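Local coordinates for bacterioferritin (Mycobacterium smegmatis str. MC2 155, PDB 3BKN), which probably stores iron, oxidising ferrous ions with dioxygen at a dinuclear centre and laying down ferric mineral inside a hollow 24-subunit shell, at residues A46-F49 with E50-H54. Sequence-based numbering, arbitrary orientation. Where two conformers were deposited one is given.
Sequences AESF and EEMRH. With ZN (zinc ion), chain M; ZN (zinc ion), chain N; HEM (protoporphyrin IX containing Fe), chain T.
F49 and M52 run side by side on the heme-facing side of one helix. The M52 sulfur sits in the plane of the F49 ring at its edge, a Met-aromatic contact with SD 4.7 Å from the ring centroid, while CE packs against CD1. M52 CG is anti to its own carbonyl carbon (chi1 -71°) and the chain stays extended to SD, which reaches the heme iron at 2.4 Å; M52 of a neighbouring subunit supplies the other axial sulfur.

Metal bonds occupy another side of the helix. E51 bridges the two zincs, OE1 binding one and OE2 the other, each at about 2.0 Å, and H54 ND1 joins OE1 on the first. E18, E94, E127 and H130 complete this dinuclear site, and H54 NE2 is hydrogen-bonded to D126 OD2. Nearby, E50 OE1 makes a weak hydrogen bond to H130 NE2; E50 probably belongs to a third iron site.

Four i to i+4 backbone bonds run along the helix from A46 to R53, the last from R53 N to F49 O (2.9 Å). Helix 38-64 thus carries zinc ligands toward the four-helix bundle core and M52 toward the subunit interface, with S48 OG hydrogen-bonded to I22 O of helix 5-34 and H54 touching I123 of helix 114-144.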
# COMPACT_ATOMS: atom_id res chain seq x y z
N ALA A 46 25.55 -28.13 -11.76
CA ALA A 46 26.11 -26.79 -11.61
C ALA A 46 27.57 -26.76 -12.02
O ALA A 46 27.98 -25.86 -12.70
CB ALA A 46 25.92 -26.28 -10.20
N GLU A 47 28.36 -27.76 -11.64
CA GLU A 47 29.74 -27.82 -12.10
C GLU A 47 29.85 -27.79 -13.63
O GLU A 47 30.71 -27.10 -14.20
CB GLU A 47 30.46 -29.02 -11.47
CG GLU A 47 30.39 -29.03 -9.93
CD GLU A 47 31.32 -28.01 -9.28
OE1 GLU A 47 31.75 -27.07 -9.98
OE2 GLU A 47 31.63 -28.15 -8.07
N SER A 48 28.96 -28.52 -14.29
CA SER A 48 28.84 -28.49 -15.75
C SER A 48 28.62 -27.07 -16.31
O SER A 48 29.25 -26.68 -17.29
CB SER A 48 27.66 -29.39 -16.16
OG SER A 48 27.77 -29.70 -17.52
N PHE A 49 27.72 -26.29 -15.70
CA PHE A 49 27.45 -24.94 -16.19
C PHE A 49 28.66 -24.02 -15.99
O PHE A 49 28.94 -23.16 -16.81
CB PHE A 49 26.20 -24.36 -15.57
CG PHE A 49 24.95 -25.06 -15.95
CD1 PHE A 49 24.73 -25.46 -17.23
CD2 PHE A 49 23.95 -25.27 -15.02
CE1 PHE A 49 23.55 -26.09 -17.60
CE2 PHE A 49 22.77 -25.91 -15.40
CZ PHE A 49 22.58 -26.32 -16.71
N GLU A 50 29.37 -24.23 -14.90
CA GLU A 50 30.59 -23.48 -14.67
C GLU A 50 31.59 -23.76 -15.76
O GLU A 50 32.26 -22.85 -16.19
CB GLU A 50 31.20 -23.76 -13.29
CG GLU A 50 31.35 -22.45 -12.46
CD GLU A 50 32.28 -22.56 -11.26
OE1 GLU A 50 31.81 -23.03 -10.19
OE2 GLU A 50 33.46 -22.15 -11.41
N GLU A 51 31.67 -25.00 -16.25
CA GLU A 51 32.53 -25.30 -17.37
C GLU A 51 32.04 -24.65 -18.62
O GLU A 51 32.84 -24.15 -19.39
CB GLU A 51 32.70 -26.77 -17.59
CG GLU A 51 33.29 -27.47 -16.44
CD GLU A 51 34.59 -26.86 -15.91
OE1 GLU A 51 35.15 -25.93 -16.52
OE2 GLU A 51 35.05 -27.31 -14.84
N MET A 52 30.73 -24.66 -18.85
CA MET A 52 30.17 -23.96 -20.00
C MET A 52 30.58 -22.48 -20.01
O MET A 52 30.97 -21.95 -21.05
CB MET A 52 28.67 -24.08 -20.05
CG MET A 52 28.17 -25.45 -20.39
SD MET A 52 26.37 -25.61 -20.24
CE MET A 52 26.27 -27.28 -19.55
N ARG A 53 30.53 -21.83 -18.84
CA ARG A 53 30.99 -20.45 -18.74
C ARG A 53 32.49 -20.30 -19.05
O ARG A 53 32.87 -19.37 -19.79
CB ARG A 53 30.59 -19.83 -17.41
CG ARG A 53 29.08 -19.66 -17.28
CD ARG A 53 28.64 -19.10 -15.92
NE ARG A 53 28.65 -20.15 -14.91
CZ ARG A 53 28.49 -19.97 -13.61
NH1 ARG A 53 28.28 -18.75 -13.13
NH2 ARG A 53 28.54 -21.00 -12.80
N HIS A 54 33.32 -21.22 -18.55
CA HIS A 54 34.74 -21.22 -18.88
C HIS A 54 34.99 -21.28 -20.40
O HIS A 54 35.77 -20.48 -20.96
CB HIS A 54 35.41 -22.38 -18.20
CG HIS A 54 35.53 -22.21 -16.74
ND1 HIS A 54 36.00 -23.21 -15.91
CD2 HIS A 54 35.22 -21.16 -15.94
CE1 HIS A 54 36.02 -22.75 -14.67
NE2 HIS A 54 35.54 -21.52 -14.66
ZN ZN M . 36.85 -24.99 -16.31
ZN ZN N . 36.31 -27.26 -13.24
CHA HEM T . 23.15 -23.56 -20.68
CHB HEM T . 23.20 -28.32 -21.72
CHC HEM T . 27.30 -27.66 -24.19
CHD HEM T . 27.38 -22.94 -23.03
C1A HEM T . 22.73 -24.96 -20.78
C2A HEM T . 21.48 -25.44 -20.19
C3A HEM T . 21.51 -26.85 -20.51
C4A HEM T . 22.77 -27.01 -21.24
CMA HEM T . 20.51 -27.91 -20.17
CAA HEM T . 20.44 -24.65 -19.45
CBA HEM T . 20.23 -23.34 -20.20
CGA HEM T . 18.79 -23.08 -20.56
O1A HEM T . 18.30 -23.68 -21.54
O2A HEM T . 18.15 -22.25 -19.88
C1B HEM T . 24.39 -28.60 -22.50
C2B HEM T . 24.67 -29.94 -23.01
C3B HEM T . 25.89 -29.65 -23.73
C4B HEM T . 26.15 -28.31 -23.58
CMB HEM T . 23.91 -31.22 -22.83
CAB HEM T . 26.70 -30.63 -24.47
CBB HEM T . 27.95 -30.86 -24.11
C1C HEM T . 27.72 -26.27 -24.14
C2C HEM T . 28.93 -25.81 -24.82
C3C HEM T . 28.94 -24.41 -24.49
C4C HEM T . 27.75 -24.21 -23.65
CMC HEM T . 29.94 -26.52 -25.67
CAC HEM T . 29.99 -23.47 -24.94
CBC HEM T . 30.08 -22.30 -24.39
C1D HEM T . 26.20 -22.69 -22.22
C2D HEM T . 25.89 -21.37 -21.71
C3D HEM T . 24.63 -21.61 -21.03
C4D HEM T . 24.38 -22.95 -21.21
CMD HEM T . 26.69 -20.11 -21.87
CAD HEM T . 23.79 -20.63 -20.28
CBD HEM T . 24.71 -19.85 -19.35
CGD HEM T . 24.43 -20.15 -17.90
O1D HEM T . 25.36 -20.58 -17.20
O2D HEM T . 23.30 -19.92 -17.46
NA HEM T . 23.48 -25.89 -21.39
NB HEM T . 25.26 -27.65 -22.86
NC HEM T . 27.04 -25.34 -23.46
ND HEM T . 25.28 -23.62 -21.93
FE HEM T . 25.28 -25.63 -22.38